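Local structure of purine nucleoside phosphorylase (Thermus thermophilus, 1ODI) at residues M65-A70 with E181-F186; V153-A158 with A177-A182; L85-T90 with A198-S203. The protein probably catalyses the reversible phosphorolysis of purine nucleosides, releasing the free base and ribose 1-phosphate. One frame throughout, in Å; residues are numbered along the deposited sequence.

Interaction 1: M65-A70 with E181-F186. With ADN (adenosine), chain H.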
loop_
_atom_site.group_PDB
_atom_site.type_symbol
_atom_site.label_atom_id
_atom_site.label_comp_id
_atom_site.label_asym_id
_atom_site.label_seq_id
_atom_site.Cartn_x
_atom_site.Cartn_y
_atom_site.Cartn_z
ATOM N N MET A 65 12.840 6.058 -23.433
ATOM C CA MET A 65 13.187 6.016 -22.015
ATOM C C MET A 65 11.968 5.732 -21.137
ATOM O O MET A 65 10.899 6.318 -21.328
ATOM C CB MET A 65 13.807 7.350 -21.569
ATOM C CG MET A 65 15.012 7.794 -22.357
ATOM S SD MET A 65 15.786 9.285 -21.679
ATOM C CE MET A 65 14.590 10.565 -22.227
ATOM N N GLY A 66 12.137 4.846 -20.162
ATOM C CA GLY A 66 11.044 4.538 -19.260
ATOM C C GLY A 66 10.324 3.266 -19.624
ATOM O O GLY A 66 10.132 2.973 -20.805
ATOM N N THR A 67 9.923 2.514 -18.605
ATOM C CA THR A 67 9.224 1.248 -18.799
ATOM C C THR A 67 7.905 1.382 -19.551
ATOM O O THR A 67 7.441 0.426 -20.171
ATOM C CB THR A 67 8.957 0.561 -17.454
ATOM O OG1 THR A 67 8.408 1.509 -16.537
ATOM C CG2 THR A 67 10.247 -0.014 -16.881
ATOM N N PRO A 68 7.270 2.565 -19.496
ATOM C CA PRO A 68 6.005 2.687 -20.223
ATOM C C PRO A 68 6.252 2.644 -21.723
ATOM O O PRO A 68 5.488 2.042 -22.479
ATOM C CB PRO A 68 5.469 4.040 -19.757
ATOM C CG PRO A 68 6.003 4.135 -18.357
ATOM C CD PRO A 68 7.433 3.683 -18.553
ATOM N N SER A 69 7.331 3.295 -22.141
ATOM C CA SER A 69 7.705 3.350 -23.544
ATOM C C SER A 69 8.199 1.973 -23.964
ATOM O O SER A 69 7.703 1.391 -24.932
ATOM C CB SER A 69 8.809 4.395 -23.742
ATOM O OG SER A 69 9.057 4.638 -25.114
ATOM N N ALA A 70 9.169 1.451 -23.218
ATOM C CA ALA A 70 9.746 0.139 -23.510
ATOM C C ALA A 70 8.702 -0.979 -23.523
ATOM O O ALA A 70 8.775 -1.893 -24.346
ATOM C CB ALA A 70 10.853 -0.184 -22.494
ATOM N N GLU A 181 14.345 0.634 -17.722
ATOM C CA GLU A 181 13.622 -0.219 -18.655
ATOM C C GLU A 181 13.603 -1.704 -18.316
ATOM O O GLU A 181 12.629 -2.394 -18.617
ATOM C CB GLU A 181 14.169 -0.048 -20.081
ATOM C CG GLU A 181 13.867 1.291 -20.731
ATOM C CD GLU A 181 14.957 2.315 -20.490
ATOM O OE1 GLU A 181 14.677 3.540 -20.574
ATOM O OE2 GLU A 181 16.099 1.889 -20.227
ATOM N N ALA A 182 14.659 -2.188 -17.672
ATOM C CA ALA A 182 14.796 -3.610 -17.363
ATOM C C ALA A 182 13.622 -4.354 -16.726
ATOM O O ALA A 182 13.122 -5.323 -17.304
ATOM C CB ALA A 182 16.074 -3.842 -16.549
ATOM N N SER A 183 13.180 -3.921 -15.551
ATOM C CA SER A 183 12.079 -4.598 -14.864
ATOM C C SER A 183 10.915 -5.040 -15.751
ATOM O O SER A 183 10.475 -6.189 -15.681
ATOM C CB SER A 183 11.541 -3.716 -13.739
ATOM O OG SER A 183 11.136 -2.460 -14.248
ATOM N N ALA A 184 10.409 -4.131 -16.578
ATOM C CA ALA A 184 9.279 -4.448 -17.457
ATOM C C ALA A 184 9.679 -5.424 -18.567
ATOM O O ALA A 184 8.884 -6.266 -18.987
ATOM C CB ALA A 184 8.703 -3.161 -18.060
ATOM N N LEU A 185 10.911 -5.301 -19.049
ATOM C CA LEU A 185 11.394 -6.199 -20.086
ATOM C C LEU A 185 11.403 -7.623 -19.525
ATOM O O LEU A 185 10.956 -8.565 -20.178
ATOM C CB LEU A 185 12.812 -5.808 -20.512
ATOM C CG LEU A 185 13.502 -6.823 -21.427
ATOM C CD1 LEU A 185 12.732 -6.930 -22.735
ATOM C CD2 LEU A 185 14.947 -6.404 -21.678
ATOM N N PHE A 186 11.915 -7.767 -18.305
ATOM C CA PHE A 186 11.987 -9.066 -17.663
ATOM C C PHE A 186 10.592 -9.619 -17.406
ATOM O O PHE A 186 10.323 -10.783 -17.703
ATOM C CB PHE A 186 12.775 -8.966 -16.355
ATOM C CG PHE A 186 14.226 -8.621 -16.545
ATOM C CD1 PHE A 186 15.010 -8.238 -15.456
ATOM C CD2 PHE A 186 14.812 -8.672 -17.808
ATOM C CE1 PHE A 186 16.355 -7.908 -15.615
ATOM C CE2 PHE A 186 16.167 -8.345 -17.987
ATOM C CZ PHE A 186 16.939 -7.959 -16.882
HETATM O "O5'" ADN H . 19.489 8.962 -19.377
HETATM C "C5'" ADN H . 18.504 8.191 -18.714
HETATM C "C4'" ADN H . 18.380 6.911 -19.563
HETATM O "O4'" ADN H . 19.620 6.109 -19.637
HETATM C "C3'" ADN H . 17.357 5.945 -18.993
HETATM O "O3'" ADN H . 16.626 5.429 -20.123
HETATM C "C2'" ADN H . 18.149 4.839 -18.253
HETATM O "O2'" ADN H . 17.801 3.514 -18.641
HETATM C "C1'" ADN H . 19.637 5.251 -18.481
HETATM N N9 ADN H . 20.334 5.903 -17.303
HETATM C C8 ADN H . 21.677 6.326 -17.306
HETATM N N7 ADN H . 22.095 6.877 -16.196
HETATM C C5 ADN H . 20.975 6.834 -15.366
HETATM C C6 ADN H . 20.734 7.281 -14.001
HETATM N N6 ADN H . 21.674 7.868 -13.254
HETATM N N1 ADN H . 19.474 7.079 -13.478
HETATM C C2 ADN H . 18.509 6.484 -14.233
HETATM N N3 ADN H . 18.617 6.030 -15.513
HETATM C C4 ADN H . 19.873 6.237 -16.024
#
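Glu181 reaches across to Gly66 and presents one carboxylate oxygen to its backbone N-H. The Gly66 N to Glu181 OE1 hydrogen bond is 2.9 Å long, with an angle of 158° at the hydrogen. The donor comes to the anti side of OE1, slightly out of the carboxylate plane. A bend at chi2 (91°) turns the carboxylate of Glu181 toward both Gly66 and the adenosine ribose. Its CG passes over the methyl of Ala70, with Glu181 CG 3.8 Å from Ala70 CB. Gly66 has a positive phi, and a side chain at its position would press on Pro68. Gly66 and Glu181 are each at an N-cap, so two helix starts meet here.

Beside this bond, helices 67-79 and 182-191 touch through small groups. Thr67 CG2 lies 3.7 Å from Ala184 CB and also packs on Ser183 OG. The hydroxyl of Thr67 is engaged elsewhere, with Thr115 and Asp113. Met65 flanks the sugar: Met65 CG is 3.6 Å from ADN O3', and the sulfur lies near the C4' and C5' carbons.

The carboxylate of Glu181 faces the ribose diol. Its OE1 is 2.8 Å from ADN O3', close enough for a hydrogen bond, though that hydroxyl has another acceptor within reach. Its OE2 is 2.8 Å from ADN O2'. OE2 also forms a salt bridge with Arg87. His5 of the second subunit adds another hydrogen bond to the nucleoside. With the Gly66 N-H and Arg87 restraining its two oxygens, this carboxylate is probably held in the right rotation to recognise a ribose with both hydroxyls, as in related hexameric phosphorylases.

Interaction 2: V153-A158 with A177-A182; sequences VASEDA and AFEMEA. With ADN (adenosine), chain H.
Ala154 pairs with Phe178 and Ser155 with Glu179 as the parallel strands 153-155 and 177-179 run side by side, their axes 29° apart. Three backbone hydrogen bonds join them: Ala154 N to Ala177 O, Glu179 N to Ala154 O and Glu156 N to Glu179 O.

On the face of Ala154 and Phe178, the alanine methyl sits over the phenyl ring in a CH-pi contact. Ala154 CB is 4.1 Å from the centroid of the Phe178 ring. Glu156 approaches the same ring obliquely, and its OE2 is hydrogen-bonded to Thr162 OG1. On the other face, Ser155 OG gives a short hydrogen bond of 2.6 Å to Glu179 OE1. Glu179 is folded back by a bend at chi2 (97°), and OE1 also accepts the backbone N-H groups of Glu181 and Ala182. Three donors therefore grip one buried oxygen, while OE2 pairs with Arg87.

The two strands belong to a beta-alpha-beta unit, with helix 164-171 as the connection. Farther along, Met180 crosses Glu156 obliquely, and Met180 CG lies 3.3 Å from Glu156 O. The terminal methyl turns to the next carbonyl, with Met180 CE 3.2 Å from Asp157 O.

The loops here reach the nucleoside. Met180 N donates a 2.9 Å hydrogen bond to ADN O2', and Met180 SD packs 3.8 Å from ADN C3'. Glu156 OE1 comes within 3.3 Å of ADN C2 on the purine.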
loop_
_atom_site.group_PDB
_atom_site.type_symbol
_atom_site.label_atom_id
_atom_site.label_comp_id
_atom_site.label_asym_id
_atom_site.label_seq_id
_atom_site.Cartn_x
_atom_site.Cartn_y
_atom_site.Cartn_z
ATOM N N VAL A 153 20.038 -4.358 -10.767
ATOM C CA VAL A 153 19.951 -2.968 -11.157
ATOM C C VAL A 153 18.559 -2.629 -10.680
ATOM O O VAL A 153 17.802 -3.523 -10.288
ATOM C CB VAL A 153 20.044 -2.766 -12.683
ATOM C CG1 VAL A 153 21.435 -3.158 -13.165
ATOM C CG2 VAL A 153 18.952 -3.565 -13.400
ATOM N N ALA A 154 18.221 -1.351 -10.685
ATOM C CA ALA A 154 16.907 -0.940 -10.239
ATOM C C ALA A 154 16.251 -0.119 -11.337
ATOM O O ALA A 154 16.833 0.841 -11.840
ATOM C CB ALA A 154 17.025 -0.131 -8.955
ATOM N N SER A 155 15.045 -0.521 -11.723
ATOM C CA SER A 155 14.302 0.182 -12.762
ATOM C C SER A 155 13.394 1.195 -12.090
ATOM O O SER A 155 12.481 0.819 -11.358
ATOM C CB SER A 155 13.469 -0.805 -13.585
ATOM O OG SER A 155 14.296 -1.709 -14.302
ATOM N N GLU A 156 13.654 2.477 -12.337
ATOM C CA GLU A 156 12.870 3.555 -11.738
ATOM C C GLU A 156 12.101 4.386 -12.770
ATOM O O GLU A 156 12.317 4.265 -13.973
ATOM C CB GLU A 156 13.788 4.478 -10.940
ATOM C CG GLU A 156 14.857 5.146 -11.785
ATOM C CD GLU A 156 15.624 6.205 -11.016
ATOM O OE1 GLU A 156 16.558 6.805 -11.583
ATOM O OE2 GLU A 156 15.290 6.438 -9.838
ATOM N N ASP A 157 11.206 5.236 -12.277
ATOM C CA ASP A 157 10.403 6.098 -13.137
ATOM C C ASP A 157 10.894 7.538 -13.130
ATOM O O ASP A 157 10.881 8.205 -14.160
ATOM C CB ASP A 157 8.938 6.094 -12.689
ATOM C CG ASP A 157 8.166 4.901 -13.205
ATOM O OD1 ASP A 157 7.033 4.692 -12.725
ATOM O OD2 ASP A 157 8.678 4.177 -14.088
ATOM N N ALA A 158 11.322 8.014 -11.963
ATOM C CA ALA A 158 11.762 9.400 -11.818
ATOM C C ALA A 158 13.266 9.602 -11.828
ATOM O O ALA A 158 13.933 9.415 -10.811
ATOM C CB ALA A 158 11.170 9.988 -10.542
ATOM N N ALA A 177 23.142 -0.356 -9.879
ATOM C CA ALA A 177 22.887 0.864 -10.636
ATOM C C ALA A 177 21.410 1.068 -10.942
ATOM O O ALA A 177 20.602 0.139 -10.853
ATOM C CB ALA A 177 23.692 0.847 -11.938
ATOM N N PHE A 178 21.068 2.298 -11.309
ATOM C CA PHE A 178 19.701 2.633 -11.632
ATOM C C PHE A 178 19.559 2.873 -13.112
ATOM O O PHE A 178 20.395 3.534 -13.728
ATOM C CB PHE A 178 19.244 3.890 -10.881
ATOM C CG PHE A 178 19.041 3.678 -9.414
ATOM C CD1 PHE A 178 20.132 3.536 -8.560
ATOM C CD2 PHE A 178 17.757 3.567 -8.890
ATOM C CE1 PHE A 178 19.947 3.281 -7.199
ATOM C CE2 PHE A 178 17.561 3.311 -7.532
ATOM C CZ PHE A 178 18.660 3.167 -6.685
ATOM N N GLU A 179 18.494 2.315 -13.676
ATOM C CA GLU A 179 18.182 2.485 -15.079
ATOM C C GLU A 179 16.652 2.516 -15.186
ATOM O O GLU A 179 15.966 2.434 -14.163
ATOM C CB GLU A 179 18.836 1.377 -15.912
ATOM C CG GLU A 179 18.578 -0.020 -15.443
ATOM C CD GLU A 179 17.457 -0.657 -16.205
ATOM O OE1 GLU A 179 16.340 -0.740 -15.659
ATOM O OE2 GLU A 179 17.697 -1.061 -17.361
ATOM N N MET A 180 16.112 2.635 -16.397
ATOM C CA MET A 180 14.665 2.768 -16.545
ATOM C C MET A 180 13.920 1.878 -17.537
ATOM O O MET A 180 12.946 2.329 -18.141
ATOM C CB MET A 180 14.341 4.227 -16.887
ATOM C CG MET A 180 14.877 5.249 -15.889
ATOM S SD MET A 180 14.740 6.960 -16.489
ATOM C CE MET A 180 12.957 7.209 -16.424
ATOM N N GLU A 181 14.345 0.634 -17.722
ATOM C CA GLU A 181 13.622 -0.219 -18.655
ATOM C C GLU A 181 13.603 -1.704 -18.316
ATOM O O GLU A 181 12.629 -2.394 -18.617
ATOM C CB GLU A 181 14.169 -0.048 -20.081
ATOM C CG GLU A 181 13.867 1.291 -20.731
ATOM C CD GLU A 181 14.957 2.315 -20.490
ATOM O OE1 GLU A 181 14.677 3.540 -20.574
ATOM O OE2 GLU A 181 16.099 1.889 -20.227
ATOM N N ALA A 182 14.659 -2.188 -17.672
ATOM C CA ALA A 182 14.796 -3.610 -17.363
ATOM C C ALA A 182 13.622 -4.354 -16.726
ATOM O O ALA A 182 13.122 -5.323 -17.304
ATOM C CB ALA A 182 16.074 -3.842 -16.549
HETATM O "O5'" ADN H . 19.489 8.962 -19.377
HETATM C "C5'" ADN H . 18.504 8.191 -18.714
HETATM C "C4'" ADN H . 18.380 6.911 -19.563
HETATM O "O4'" ADN H . 19.620 6.109 -19.637
HETATM C "C3'" ADN H . 17.357 5.945 -18.993
HETATM O "O3'" ADN H . 16.626 5.429 -20.123
HETATM C "C2'" ADN H . 18.149 4.839 -18.253
HETATM O "O2'" ADN H . 17.801 3.514 -18.641
HETATM C "C1'" ADN H . 19.637 5.251 -18.481
HETATM N N9 ADN H . 20.334 5.903 -17.303
HETATM C C8 ADN H . 21.677 6.326 -17.306
HETATM N N7 ADN H . 22.095 6.877 -16.196
HETATM C C5 ADN H . 20.975 6.834 -15.366
HETATM C C6 ADN H . 20.734 7.281 -14.001
HETATM N N6 ADN H . 21.674 7.868 -13.254
HETATM N N1 ADN H . 19.474 7.079 -13.478
HETATM C C2 ADN H . 18.509 6.484 -14.233
HETATM N N3 ADN H . 18.617 6.030 -15.513
HETATM C C4 ADN H . 19.873 6.237 -16.024
#

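Interaction 3: L85-T90 with A198-S203. With ADN (adenosine), chain H; SO4 (sulfate ion), chain G.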
loop_
_atom_site.group_PDB
_atom_site.type_symbol
_atom_site.label_atom_id
_atom_site.label_comp_id
_atom_site.label_asym_id
_atom_site.label_seq_id
_atom_site.Cartn_x
_atom_site.Cartn_y
_atom_site.Cartn_z
ATOM N N LEU A 85 15.187 -11.021 -26.838
ATOM C CA LEU A 85 15.358 -9.568 -26.733
ATOM C C LEU A 85 16.337 -9.191 -25.630
ATOM O O LEU A 85 16.105 -9.475 -24.455
ATOM C CB LEU A 85 14.013 -8.890 -26.461
ATOM C CG LEU A 85 12.877 -9.194 -27.440
ATOM C CD1 LEU A 85 12.339 -10.595 -27.176
ATOM C CD2 LEU A 85 11.756 -8.175 -27.268
ATOM N N VAL A 86 17.434 -8.553 -26.015
ATOM C CA VAL A 86 18.436 -8.150 -25.045
ATOM C C VAL A 86 18.626 -6.645 -25.040
ATOM O O VAL A 86 19.040 -6.055 -26.036
ATOM C CB VAL A 86 19.803 -8.808 -25.327
ATOM C CG1 VAL A 86 20.845 -8.263 -24.371
ATOM C CG2 VAL A 86 19.695 -10.317 -25.187
ATOM N N ARG A 87 18.315 -6.033 -23.904
ATOM C CA ARG A 87 18.464 -4.602 -23.742
ATOM C C ARG A 87 19.944 -4.247 -23.601
ATOM O O ARG A 87 20.668 -4.845 -22.805
ATOM C CB ARG A 87 17.673 -4.134 -22.505
ATOM C CG ARG A 87 18.087 -2.777 -21.936
ATOM C CD ARG A 87 17.134 -2.294 -20.835
ATOM N NE ARG A 87 17.737 -1.238 -20.028
ATOM C CZ ARG A 87 18.168 -0.073 -20.510
ATOM N NH1 ARG A 87 18.050 0.205 -21.804
ATOM N NH2 ARG A 87 18.763 0.800 -19.704
ATOM N N VAL A 88 20.393 -3.296 -24.412
ATOM C CA VAL A 88 21.765 -2.815 -24.348
ATOM C C VAL A 88 21.659 -1.336 -24.007
ATOM O O VAL A 88 21.560 -0.496 -24.899
ATOM C CB VAL A 88 22.505 -2.977 -25.700
ATOM C CG1 VAL A 88 22.978 -4.415 -25.864
ATOM C CG2 VAL A 88 21.590 -2.585 -26.859
ATOM N N GLY A 89 21.658 -1.015 -22.715
ATOM C CA GLY A 89 21.536 0.378 -22.314
ATOM C C GLY A 89 22.638 0.906 -21.417
ATOM O O GLY A 89 23.721 0.333 -21.328
ATOM N N THR A 90 22.365 2.023 -20.760
ATOM C CA THR A 90 23.327 2.619 -19.845
ATOM C C THR A 90 22.636 2.745 -18.493
ATOM O O THR A 90 21.418 2.619 -18.414
ATOM C CB THR A 90 23.779 4.012 -20.331
ATOM O OG1 THR A 90 22.659 4.899 -20.358
ATOM C CG2 THR A 90 24.359 3.921 -21.737
ATOM N N ALA A 198 19.530 -8.378 -20.213
ATOM C CA ALA A 198 19.914 -6.975 -20.168
ATOM C C ALA A 198 21.374 -6.794 -19.820
ATOM O O ALA A 198 21.887 -7.435 -18.916
ATOM C CB ALA A 198 19.042 -6.219 -19.167
ATOM N N ILE A 199 22.048 -5.931 -20.565
ATOM C CA ILE A 199 23.444 -5.640 -20.302
ATOM C C ILE A 199 23.575 -4.125 -20.342
ATOM O O ILE A 199 23.033 -3.452 -21.228
ATOM C CB ILE A 199 24.383 -6.325 -21.331
ATOM C CG1 ILE A 199 25.838 -6.023 -20.973
ATOM C CG2 ILE A 199 24.040 -5.889 -22.745
ATOM C CD1 ILE A 199 26.840 -6.780 -21.821
ATOM N N LEU A 200 24.280 -3.582 -19.361
ATOM C CA LEU A 200 24.415 -2.141 -19.259
ATOM C C LEU A 200 25.836 -1.631 -19.164
ATOM O O LEU A 200 26.744 -2.329 -18.708
ATOM C CB LEU A 200 23.634 -1.670 -18.036
ATOM C CG LEU A 200 22.221 -2.243 -17.998
ATOM C CD1 LEU A 200 21.859 -2.640 -16.590
ATOM C CD2 LEU A 200 21.255 -1.227 -18.554
ATOM N N ALA A 201 26.010 -0.393 -19.600
ATOM C CA ALA A 201 27.297 0.277 -19.546
ATOM C C ALA A 201 27.090 1.485 -18.638
ATOM O O ALA A 201 26.299 2.371 -18.945
ATOM C CB ALA A 201 27.715 0.730 -20.934
ATOM N N VAL A 202 27.778 1.504 -17.505
ATOM C CA VAL A 202 27.651 2.619 -16.581
ATOM C C VAL A 202 28.095 3.883 -17.305
ATOM O O VAL A 202 29.217 3.948 -17.818
ATOM C CB VAL A 202 28.536 2.410 -15.343
ATOM C CG1 VAL A 202 28.342 3.557 -14.373
ATOM C CG2 VAL A 202 28.199 1.077 -14.684
ATOM N N SER A 203 27.218 4.883 -17.359
ATOM C CA SER A 203 27.550 6.135 -18.039
ATOM C C SER A 203 27.726 7.295 -17.066
ATOM O O SER A 203 28.157 8.386 -17.449
ATOM C CB SER A 203 26.469 6.480 -19.065
ATOM O OG SER A 203 25.196 6.523 -18.458
HETATM O "O5'" ADN H . 19.489 8.962 -19.377
HETATM C "C5'" ADN H . 18.504 8.191 -18.714
HETATM C "C4'" ADN H . 18.380 6.911 -19.563
HETATM O "O4'" ADN H . 19.620 6.109 -19.637
HETATM C "C3'" ADN H . 17.357 5.945 -18.993
HETATM O "O3'" ADN H . 16.626 5.429 -20.123
HETATM C "C2'" ADN H . 18.149 4.839 -18.253
HETATM O "O2'" ADN H . 17.801 3.514 -18.641
HETATM C "C1'" ADN H . 19.637 5.251 -18.481
HETATM N N9 ADN H . 20.334 5.903 -17.303
HETATM C C8 ADN H . 21.677 6.326 -17.306
HETATM N N7 ADN H . 22.095 6.877 -16.196
HETATM C C5 ADN H . 20.975 6.834 -15.366
HETATM C C6 ADN H . 20.734 7.281 -14.001
HETATM N N6 ADN H . 21.674 7.868 -13.254
HETATM N N1 ADN H . 19.474 7.079 -13.478
HETATM C C2 ADN H . 18.509 6.484 -14.233
HETATM N N3 ADN H . 18.617 6.030 -15.513
HETATM C C4 ADN H . 19.873 6.237 -16.024
HETATM S S SO4 G . 19.549 3.824 -22.337
HETATM O O1 SO4 G . 19.493 3.111 -21.050
HETATM O O2 SO4 G . 19.499 2.848 -23.439
HETATM O O3 SO4 G . 20.803 4.599 -22.409
HETATM O O4 SO4 G . 18.401 4.741 -22.456
HETATM O O HOH W 1 23.430 7.613 -20.296
#
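The guanidinium of Arg87 has the backbone N of Gly89 over one face, near the rim, and a sulfate at its edge. The sulfur of the ion lies in the guanidinium plane. Leu200, from the neighbouring strand, meets the group obliquely, with Leu200 CD2 3.4 Å from Arg87 NH2. These residues sit on parallel strands 84-93 and 195-205 of the mixed sheet at the centre of the phosphorylase fold. Alternating backbone bonds link them: Ile199 N to Arg87 O, Gly89 N to Ile199 O and Ala201 N to Gly89 O.

Arg87 stretches from CG to NE, with CG turned away from its own N (chi1 161°), which carries the guanidinium along to the sulfate. Arg87 NH2 bonds to SO4 O1 at 2.8 Å; the bonds from NH1 are weak. Salt bridges run from NE to Glu179 and from NH2, which also bonds the sulfate, to Glu181. A side chain at Gly89 would clash with Arg87 NH1. Replacing Arg87 by a leucine would probably leave Glu179 and Glu181 without their charge partner and weaken the grip on the anion.

The sulfate, beside the ribose, probably marks the phosphate site; Arg25 of the same chain and Arg44 of the second subunit also bind it. Thr90 adds its backbone N, 3.1 Å from SO4 O1, and its hydroxyl.

On the face of Val88 and Ile199, Val88 CG1 packs 3.6 Å from Ile199 CG2, and both side chains pack against helix 214-234. Farther along the two strands, one water donates to Thr90 OG1 (2.8 Å) and is also hydrogen-bonded to Ser203 OG, at 2.8 Å.

How the interactions relate
The three contacts crowd round one nucleoside. The centres of interactions 1 and 2 are about 8 Å apart, those of 2 and 3 about 11 Å, and those of 1 and 3 about 12 Å. Along the chain, 65-70 comes first, then 85-90, 153-158, the overlapping 177-182 and 181-186, and last 198-203. Interactions 1 and 2 share Glu181 and Ala182, where strand 175-179 runs into helix 182-191. Interactions 2 and 3 belong to the same sheet, in which strands 84-93 and 175-179 are neighbours. Arg87 ties interaction 3 to both others. Distant parts of the sequence thus converge on the ribose and the anion.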